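Local atomic coordinates of proto-oncogene tyrosine-protein kinase receptor Ret (Danio rerio, PDB entry 7AMK), a protein that serves as a receptor tyrosine kinase whose cadherin-like extracellular domains take part in recognising GDNF-family ligand together with a GFR-alpha co-receptor. Residues V14-Q17 and Q18-L22; L126-C130 and F131-I135; K387-E391 and N392-F396. The protein carries 4 engineered substitutions. All blocks are in the same frame, centred on the assembly; numbering follows the deposited sequence.

Contact 1 of 3, residues V14-Q17 and Q18-L22; sequences VGQQ and QGSPL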
ATOM      1  N   VAL A  14      34.682  51.525  28.618  1.00 31.14           N
ATOM      2  CA  VAL A  14      34.816  52.565  29.636  1.00 31.99           C
ATOM      3  C   VAL A  14      35.427  53.803  28.992  1.00 32.43           C
ATOM      4  O   VAL A  14      36.323  53.708  28.139  1.00 32.29           O
ATOM      5  CB  VAL A  14      35.671  52.061  30.818  1.00 33.60           C
ATOM      6  CG1 VAL A  14      35.786  53.118  31.952  1.00 35.34           C
ATOM      7  CG2 VAL A  14      35.107  50.744  31.364  1.00 33.28           C
ATOM      8  N   GLY A  15      34.929  54.976  29.382  1.00 33.09           N
ATOM      9  CA  GLY A  15      35.394  56.228  28.829  1.00 33.72           C
ATOM     10  C   GLY A  15      34.741  56.650  27.525  1.00 32.41           C
ATOM     11  O   GLY A  15      34.840  57.822  27.152  1.00 39.20           O
ATOM     12  N   GLN A  16      34.086  55.741  26.813  1.00 30.74           N
ATOM     13  CA  GLN A  16      33.276  56.158  25.681  1.00 29.62           C
ATOM     14  C   GLN A  16      32.301  57.249  26.100  1.00 37.64           C
ATOM     15  O   GLN A  16      31.624  57.137  27.129  1.00 32.64           O
ATOM     16  CB  GLN A  16      32.514  54.981  25.111  1.00 28.45           C
ATOM     17  CG  GLN A  16      32.455  55.050  23.636  1.00 35.60           C
ATOM     18  CD  GLN A  16      32.183  53.735  23.023  1.00 25.47           C
ATOM     19  OE1 GLN A  16      32.257  52.699  23.683  1.00 30.54           O
ATOM     20  NE2 GLN A  16      31.841  53.749  21.745  1.00 38.67           N
ATOM     21  N   GLN A  17      32.200  58.282  25.259  1.00 38.96           N
ATOM     22  CA  GLN A  17      31.609  59.567  25.610  1.00 38.58           C
ATOM     23  C   GLN A  17      30.107  59.617  25.340  1.00 38.92           C
ATOM     24  O   GLN A  17      29.606  59.040  24.371  1.00 43.90           O
ATOM     25  CB  GLN A  17      32.293  60.694  24.825  1.00 43.62           C
ATOM     26  CG  GLN A  17      33.781  60.842  25.079  1.00 52.34           C
ATOM     27  CD  GLN A  17      34.348  62.145  24.524  1.00 68.81           C
ATOM     28  OE1 GLN A  17      34.269  63.199  25.164  1.00 58.01           O
ATOM     29  NE2 GLN A  17      34.925  62.076  23.327  1.00 73.12           N
ATOM     30  N   GLN A  18      29.400  60.348  26.206  1.00 42.80           N
ATOM     31  CA  GLN A  18      28.006  60.709  25.975  1.00 39.11           C
ATOM     32  C   GLN A  18      27.826  61.303  24.582  1.00 46.40           C
ATOM     33  O   GLN A  18      28.590  62.172  24.154  1.00 45.86           O
ATOM     34  CB  GLN A  18      27.555  61.721  27.045  1.00 43.53           C
ATOM     35  CG  GLN A  18      26.111  62.221  26.950  1.00 44.86           C
ATOM     36  CD  GLN A  18      25.812  63.346  27.950  1.00 56.61           C
ATOM     37  OE1 GLN A  18      26.135  64.512  27.706  1.00 57.85           O
ATOM     38  NE2 GLN A  18      25.199  62.996  29.083  1.00 44.95           N
ATOM     39  N   GLY A  19      26.798  60.845  23.877  1.00 40.49           N
ATOM     40  CA  GLY A  19      26.464  61.405  22.589  1.00 34.98           C
ATOM     41  C   GLY A  19      27.150  60.751  21.418  1.00 38.72           C
ATOM     42  O   GLY A  19      26.872  61.123  20.276  1.00 38.65           O
ATOM     43  N   SER A  20      28.021  59.800  21.657  1.00 28.82           N
ATOM     44  CA  SER A  20      28.711  59.181  20.553  1.00 29.13           C
ATOM     45  C   SER A  20      27.838  58.094  19.921  1.00 35.29           C
ATOM     46  O   SER A  20      27.093  57.404  20.621  1.00 31.39           O
ATOM     47  CB  SER A  20      30.034  58.602  21.025  1.00 31.84           C
ATOM     48  OG  SER A  20      29.835  57.525  21.886  1.00 36.97           O
ATOM     49  N   PRO A  21      27.894  57.942  18.603  1.00 29.71           N
ATOM     50  CA  PRO A  21      27.043  56.963  17.926  1.00 24.71           C
ATOM     51  C   PRO A  21      27.657  55.576  17.987  1.00 26.43           C
ATOM     52  O   PRO A  21      28.879  55.411  17.960  1.00 22.39           O
ATOM     53  CB  PRO A  21      26.995  57.481  16.486  1.00 32.86           C
ATOM     54  CG  PRO A  21      28.389  58.090  16.302  1.00 33.58           C
ATOM     55  CD  PRO A  21      28.759  58.683  17.664  1.00 28.72           C
ATOM     56  N   LEU A  22      26.776  54.575  18.079  1.00 25.99           N
ATOM     57  CA  LEU A  22      27.136  53.171  18.284  1.00 24.93           C
ATOM     58  C   LEU A  22      26.803  52.299  17.086  1.00 23.12           C
ATOM     59  O   LEU A  22      27.633  51.491  16.643  1.00 24.45           O
ATOM     60  CB  LEU A  22      26.423  52.609  19.528  1.00 20.74           C
ATOM     61  CG  LEU A  22      26.686  53.337  20.850  1.00 32.46           C
ATOM     62  CD1 LEU A  22      25.853  52.752  22.002  1.00 23.17           C
ATOM     63  CD2 LEU A  22      28.183  53.336  21.216  1.00 28.86           C
TER
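Ser20 meets Gln17 through two hydrogen bonds that end on one acceptor, the carbonyl oxygen of Gln17. The backbone bond runs from Ser20 N to Gln17 O over 3.2 Å, with the donor above the carbonyl plane. Ser20 OG donates to the same Gln17 O from 2.9 Å, in the carbonyl plane, so the two donors reach the oxygen from different directions. With chi1 at 68°, Ser20 OG sits between its backbone N and carbonyl carbon, from where it adds a second hold on that oxygen. The backbone bond closes a type II beta turn, Gln17 to Ser20, in the link from strand 7-14 to strand 21-24 of cadherin-like domain 1. Gly19 holds the third turn position with phi 89°, where a side chain would press on the carbonyl oxygen of Gln18. Contacts without hydrogen bonding lie beside the turn. The extended chain of Gln16 runs alongside it, its CG 4.0 Å from Ser20 OG and its amide NE2 3.7 Å from Leu22 CD2, the two side chains crossing at a slant. Gln16 OE1 accepts a hydrogen bond from Tyr13 N, which anchors the amide, while Leu22 and Ser20 also pack on Leu62 of strand 59-62.

Contact 2 of 3, residues L126-C130 and F131-I135; sequences LSTLC and FPEKI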
ATOM      1  N   LEU A 126      42.968  47.253  10.092  1.00 26.42           N
ATOM      2  CA  LEU A 126      42.084  47.841   9.093  1.00 25.34           C
ATOM      3  C   LEU A 126      40.853  46.985   8.889  1.00 25.78           C
ATOM      4  O   LEU A 126      39.744  47.512   8.752  1.00 22.49           O
ATOM      5  CB  LEU A 126      42.814  48.037   7.756  1.00 26.16           C
ATOM      6  CG  LEU A 126      43.801  49.217   7.747  1.00 37.99           C
ATOM      7  CD1 LEU A 126      44.312  49.535   6.343  1.00 41.40           C
ATOM      8  CD2 LEU A 126      43.202  50.471   8.400  1.00 36.45           C
ATOM      9  N   SER A 127      41.026  45.661   8.888  1.00 23.97           N
ATOM     10  CA  SER A 127      39.878  44.786   8.681  1.00 30.49           C
ATOM     11  C   SER A 127      38.824  44.983   9.766  1.00 23.66           C
ATOM     12  O   SER A 127      37.628  45.038   9.466  1.00 22.34           O
ATOM     13  CB  SER A 127      40.332  43.326   8.611  1.00 26.34           C
ATOM     14  OG  SER A 127      41.002  42.951   9.787  1.00 32.63           O
ATOM     15  N   THR A 128      39.255  45.130  11.030  1.00 26.44           N
ATOM     16  CA  THR A 128      38.312  45.379  12.118  1.00 22.76           C
ATOM     17  C   THR A 128      37.655  46.744  11.969  1.00 28.44           C
ATOM     18  O   THR A 128      36.457  46.888  12.227  1.00 26.71           O
ATOM     19  CB  THR A 128      39.019  45.301  13.482  1.00 31.38           C
ATOM     20  OG1 THR A 128      39.800  44.105  13.572  1.00 29.15           O
ATOM     21  CG2 THR A 128      37.990  45.315  14.616  1.00 26.16           C
ATOM     22  N   LEU A 129      38.436  47.767  11.600  1.00 28.74           N
ATOM     23  CA  LEU A 129      37.865  49.094  11.396  1.00 21.78           C
ATOM     24  C   LEU A 129      36.758  49.063  10.351  1.00 23.24           C
ATOM     25  O   LEU A 129      35.730  49.741  10.493  1.00 22.59           O
ATOM     26  CB  LEU A 129      38.958  50.075  10.972  1.00 23.41           C
ATOM     27  CG  LEU A 129      38.473  51.446  10.473  1.00 31.45           C
ATOM     28  CD1 LEU A 129      37.729  52.248  11.566  1.00 28.56           C
ATOM     29  CD2 LEU A 129      39.631  52.261   9.913  1.00 27.11           C
ATOM     30  N   CYS A 130      36.958  48.272   9.302  1.00 23.98           N
ATOM     31  CA  CYS A 130      36.078  48.157   8.154  1.00 19.23           C
ATOM     32  C   CYS A 130      34.830  47.312   8.424  1.00 19.67           C
ATOM     33  O   CYS A 130      33.716  47.718   8.072  1.00 19.47           O
ATOM     34  CB  CYS A 130      36.882  47.564   6.995  1.00 22.95           C
ATOM     35  SG  CYS A 130      37.854  48.829   6.135  1.00 21.86           S
ATOM     36  N   PHE A 131      34.999  46.129   9.016  1.00 21.42           N
ATOM     37  CA  PHE A 131      33.927  45.144   9.062  1.00 25.51           C
ATOM     38  C   PHE A 131      33.848  44.491  10.429  1.00 30.11           C
ATOM     39  O   PHE A 131      34.879  44.131  11.007  1.00 34.55           O
ATOM     40  CB  PHE A 131      34.110  44.037   8.017  1.00 16.50           C
ATOM     41  CG  PHE A 131      34.089  44.515   6.599  1.00 16.40           C
ATOM     42  CD1 PHE A 131      32.890  44.846   5.972  1.00 15.67           C
ATOM     43  CD2 PHE A 131      35.260  44.577   5.864  1.00 17.20           C
ATOM     44  CE1 PHE A 131      32.882  45.260   4.649  1.00 15.73           C
ATOM     45  CE2 PHE A 131      35.246  44.986   4.530  1.00 17.80           C
ATOM     46  CZ  PHE A 131      34.054  45.336   3.930  1.00 16.51           C
ATOM     47  N   PRO A 132      32.635  44.288  10.945  1.00 37.66           N
ATOM     48  CA  PRO A 132      32.476  43.519  12.185  1.00 35.72           C
ATOM     49  C   PRO A 132      33.180  42.176  12.104  1.00 32.88           C
ATOM     50  O   PRO A 132      33.392  41.607  11.032  1.00 37.29           O
ATOM     51  CB  PRO A 132      30.965  43.336  12.301  1.00 32.27           C
ATOM     52  CG  PRO A 132      30.385  44.479  11.503  1.00 41.38           C
ATOM     53  CD  PRO A 132      31.353  44.760  10.398  1.00 31.57           C
ATOM     54  N   GLU A 133      33.541  41.669  13.277  1.00 45.65           N
ATOM     55  CA  GLU A 133      34.285  40.419  13.350  1.00 44.24           C
ATOM     56  C   GLU A 133      33.546  39.296  12.627  1.00 52.86           C
ATOM     57  O   GLU A 133      34.093  38.657  11.718  1.00 49.25           O
ATOM     58  CB  GLU A 133      34.536  40.078  14.814  1.00 40.11           C
ATOM     59  CG  GLU A 133      35.328  41.155  15.534  1.00 50.05           C
ATOM     60  CD  GLU A 133      34.481  42.337  15.958  1.00 57.56           C
ATOM     61  OE1 GLU A 133      33.249  42.160  16.112  1.00 60.29           O
ATOM     62  OE2 GLU A 133      35.048  43.441  16.142  1.00 54.53           O
ATOM     63  N   LYS A 134      32.293  39.055  13.014  1.00 45.67           N
ATOM     64  CA  LYS A 134      31.431  38.056  12.394  1.00 42.79           C
ATOM     65  C   LYS A 134      30.242  38.778  11.780  1.00 45.81           C
ATOM     66  O   LYS A 134      29.473  39.429  12.497  1.00 54.69           O
ATOM     67  CB  LYS A 134      30.960  37.025  13.424  1.00 51.19           C
ATOM     68  N   ILE A 135      30.093  38.672  10.465  1.00 51.70           N
ATOM     69  CA  ILE A 135      29.074  39.424   9.738  1.00 55.11           C
ATOM     70  C   ILE A 135      27.829  38.555   9.587  1.00 54.56           C
ATOM     71  O   ILE A 135      27.859  37.520   8.917  1.00 60.11           O
ATOM     72  CB  ILE A 135      29.590  39.892   8.368  1.00 61.01           C
TER
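Phe131 has its CG anti to its own carbonyl carbon, beside the backbone N (chi1 -62°), which lays the near part of the ring against the end of Cys130, while Glu133 bends at chi2 (80°) and brings its carboxylate back to Thr128 on the helix. The apolar touch is between Cys130 CB and Phe131 CD2, 3.6 Å apart, and Phe131 CG lies 3.4 Å from Cys130 C, an oblique approach to the ring. Phe131 N donates to Ser127 O at 2.9 Å with an N-H...O angle of 153°, the last turn of the short helix 126-130 closing on the first residue to leave helical angles. This helix end leads through a loop to strand 139-141 of the second cadherin-like domain. There the Cys130 disulfide to Cys207 ties the helix to strand 200-210, and the Phe131 ring packs on Ile205 and Cys207 of that strand and on Val218 of strand 215-227. On the outer side, Glu133 OE2 lies 3.8 Å from Thr128 CG2 as the two side chains slant across one another. That oxygen is paired in a salt bridge with Arg154 NH1, which also donates to Thr128 O, so one guanidinium nitrogen joins the helix end to the loop that follows it.

Contact 3 of 3, residues K387-E391 and N392-F396; sequences KVCVE and NCQKF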
ATOM      1  N   LYS A 387      -9.381 -26.542  -1.361  1.00 51.83           N
ATOM      2  CA  LYS A 387      -9.820 -25.201  -1.013  1.00 47.03           C
ATOM      3  C   LYS A 387     -11.128 -24.900  -1.725  1.00 40.13           C
ATOM      4  O   LYS A 387     -11.427 -25.470  -2.777  1.00 43.64           O
ATOM      5  CB  LYS A 387      -8.769 -24.144  -1.373  1.00 47.87           C
ATOM      6  CG  LYS A 387      -8.104 -23.501  -0.167  1.00 58.00           C
ATOM      7  N   VAL A 388     -11.912 -24.014  -1.123  1.00 35.83           N
ATOM      8  CA  VAL A 388     -13.173 -23.567  -1.695  1.00 44.48           C
ATOM      9  C   VAL A 388     -13.166 -22.050  -1.697  1.00 41.11           C
ATOM     10  O   VAL A 388     -12.607 -21.413  -0.798  1.00 35.77           O
ATOM     11  CB  VAL A 388     -14.401 -24.105  -0.931  1.00 39.65           C
ATOM     12  CG1 VAL A 388     -14.455 -25.622  -1.031  1.00 40.74           C
ATOM     13  CG2 VAL A 388     -14.374 -23.647   0.532  1.00 42.00           C
ATOM     14  N   CYS A 389     -13.802 -21.472  -2.715  1.00 33.60           N
ATOM     15  CA  CYS A 389     -13.696 -20.045  -2.967  1.00 32.58           C
ATOM     16  C   CYS A 389     -14.821 -19.615  -3.907  1.00 31.44           C
ATOM     17  O   CYS A 389     -15.028 -20.238  -4.953  1.00 32.51           O
ATOM     18  CB  CYS A 389     -12.288 -19.772  -3.528  1.00 40.83           C
ATOM     19  SG  CYS A 389     -11.843 -18.183  -4.310  1.00 60.31           S
ATOM     20  N   VAL A 390     -15.580 -18.580  -3.532  1.00 30.50           N
ATOM     21  CA  VAL A 390     -16.570 -18.010  -4.448  1.00 31.79           C
ATOM     22  C   VAL A 390     -15.842 -17.348  -5.616  1.00 29.70           C
ATOM     23  O   VAL A 390     -14.623 -17.177  -5.580  1.00 31.31           O
ATOM     24  CB  VAL A 390     -17.495 -16.996  -3.741  1.00 38.02           C
ATOM     25  CG1 VAL A 390     -18.507 -17.709  -2.848  1.00 26.75           C
ATOM     26  CG2 VAL A 390     -16.662 -15.988  -2.947  1.00 35.51           C
ATOM     27  N   GLU A 391     -16.576 -16.958  -6.650  1.00 31.19           N
ATOM     28  CA  GLU A 391     -15.941 -16.401  -7.840  1.00 35.79           C
ATOM     29  C   GLU A 391     -15.090 -15.181  -7.486  1.00 34.94           C
ATOM     30  O   GLU A 391     -15.543 -14.258  -6.800  1.00 31.46           O
ATOM     31  CB  GLU A 391     -17.004 -16.043  -8.882  1.00 30.84           C
ATOM     32  CG  GLU A 391     -16.449 -15.524 -10.211  1.00 39.10           C
ATOM     33  CD  GLU A 391     -17.550 -15.082 -11.161  1.00 49.03           C
ATOM     34  OE1 GLU A 391     -18.415 -15.920 -11.497  1.00 52.73           O
ATOM     35  OE2 GLU A 391     -17.569 -13.895 -11.552  1.00 48.00           O
ATOM     36  N   ASN A 392     -13.834 -15.204  -7.933  1.00 34.51           N
ATOM     37  CA  ASN A 392     -12.866 -14.116  -7.762  1.00 40.91           C
ATOM     38  C   ASN A 392     -12.602 -13.778  -6.300  1.00 36.09           C
ATOM     39  O   ASN A 392     -12.042 -12.714  -6.004  1.00 37.55           O
ATOM     40  CB  ASN A 392     -13.295 -12.853  -8.519  1.00 39.90           C
ATOM     41  CG  ASN A 392     -13.152 -13.002 -10.024  1.00 44.37           C
ATOM     42  OD1 ASN A 392     -12.165 -13.547 -10.518  1.00 42.97           O
ATOM     43  ND2 ASN A 392     -14.142 -12.527 -10.758  1.00 42.89           N
ATOM     44  N   CYS A 393     -12.963 -14.685  -5.387  1.00 34.68           N
ATOM     45  CA  CYS A 393     -12.741 -14.448  -3.963  1.00 41.05           C
ATOM     46  C   CYS A 393     -11.292 -14.082  -3.656  1.00 42.36           C
ATOM     47  O   CYS A 393     -11.036 -13.364  -2.684  1.00 48.61           O
ATOM     48  CB  CYS A 393     -13.147 -15.680  -3.151  1.00 35.33           C
ATOM     49  SG  CYS A 393     -11.757 -16.794  -2.810  1.00 53.15           S
ATOM     50  N   GLN A 394     -10.329 -14.559  -4.456  1.00 42.02           N
ATOM     51  CA  GLN A 394      -8.927 -14.310  -4.128  1.00 53.02           C
ATOM     52  C   GLN A 394      -8.494 -12.884  -4.429  1.00 44.94           C
ATOM     53  O   GLN A 394      -7.442 -12.460  -3.940  1.00 47.92           O
ATOM     54  CB  GLN A 394      -8.013 -15.305  -4.856  1.00 51.34           C
ATOM     55  CG  GLN A 394      -7.912 -16.653  -4.148  1.00 54.17           C
ATOM     56  CD  GLN A 394      -7.425 -17.769  -5.049  1.00 48.99           C
ATOM     57  OE1 GLN A 394      -6.230 -17.986  -5.189  1.00 49.11           O
ATOM     58  NE2 GLN A 394      -8.358 -18.489  -5.660  1.00 46.61           N
ATOM     59  N   LYS A 395      -9.281 -12.139  -5.201  1.00 43.95           N
ATOM     60  CA  LYS A 395      -9.091 -10.706  -5.403  1.00 45.26           C
ATOM     61  C   LYS A 395      -9.778  -9.863  -4.330  1.00 43.98           C
ATOM     62  O   LYS A 395      -9.625  -8.642  -4.344  1.00 45.40           O
ATOM     63  CB  LYS A 395      -9.631 -10.289  -6.781  1.00 48.19           C
ATOM     64  CG  LYS A 395      -9.200 -11.171  -7.958  1.00 51.76           C
ATOM     65  CD  LYS A 395     -10.022 -10.885  -9.228  1.00 45.53           C
ATOM     66  CE  LYS A 395      -9.679  -9.544  -9.849  1.00 47.97           C
ATOM     67  NZ  LYS A 395      -8.296  -9.512 -10.426  1.00 52.37           N
ATOM     68  N   PHE A 396     -10.545 -10.473  -3.422  1.00 49.15           N
ATOM     69  CA  PHE A 396     -11.359  -9.704  -2.487  1.00 40.62           C
ATOM     70  C   PHE A 396     -10.500  -9.028  -1.430  1.00 43.42           C
ATOM     71  O   PHE A 396      -9.546  -9.612  -0.920  1.00 45.31           O
ATOM     72  CB  PHE A 396     -12.392 -10.594  -1.789  1.00 38.05           C
ATOM     73  CG  PHE A 396     -13.540 -11.009  -2.665  1.00 35.89           C
ATOM     74  CD1 PHE A 396     -13.632 -10.562  -3.972  1.00 44.21           C
ATOM     75  CD2 PHE A 396     -14.534 -11.843  -2.183  1.00 39.53           C
ATOM     76  CE1 PHE A 396     -14.678 -10.944  -4.777  1.00 39.61           C
ATOM     77  CE2 PHE A 396     -15.583 -12.227  -2.987  1.00 31.57           C
ATOM     78  CZ  PHE A 396     -15.659 -11.782  -4.278  1.00 35.21           C
TER
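Val390 to Cys393 form a type II beta turn, closed by Cys393 N donating to Val390 O at 3.0 Å with an N-H...O angle of 157°, and the chain then runs into a 3-10 segment, 393-395. The turn is locked a second time by a disulfide, Cys389 SG to Cys393 SG at 2.0 Å, with a C-S-S-C torsion of -113°. Cys389 SG is anti to its backbone N, which brings it to Cys393 SG, and Gln394 NE2 lies 3.7 Å from that Cys389 SG. Val390 puts CG2 against the turn, 3.5 Å from Cys393 CB and 3.9 Å from Phe396 CE2, the valine and phenylalanine side chains standing at about a right angle. The Phe396 ring folds back onto the turn, one face resting on Cys393 CA, which sits over the ring centre. This loop follows strand 384-388 of cadherin-like domain 4, and Asn392 and Phe396 both pack on Phe248 of domain 3, so the turn lies where the two domains meet. Glu391 and Asn392 lie side by side and point the same way, with carboxylate and amide planes nearly perpendicular and Glu391 OE2 3.8 Å from Asn392 ND2; the carboxylate is held instead by a salt bridge to Arg365. Asn392 takes left-handed backbone angles (phi 59°), and a valine in its place, without the amide that lies beside the Glu391 chain and with a branched CB poorly suited to these angles, would probably strain the turn and leave Glu391 CG without that neighbour. From the second subunit, Glu303 pairs with Lys395 NZ, and Glu302 N donates to Gln394 OE1.

All three contacts are local turns or helix ends, but they differ in depth. Contact 1 is a surface turn at one end of the elongated chain, held by polar bonds to a single carbonyl. Contact 2, about 19 Å away between centres yet not touching it, is partly buried and joins a helix end to its domain's sheet by a disulfide and an aromatic ring, while an arginine ties the helix to the loop that follows it. Helix 155-160 lies beside both, meeting residues of 14-22 and 126-130. Contact 3, about 90 Å from contact 1 between centres, is also partly buried; its disulfide closes the turn upon itself, and it alone reaches the second subunit.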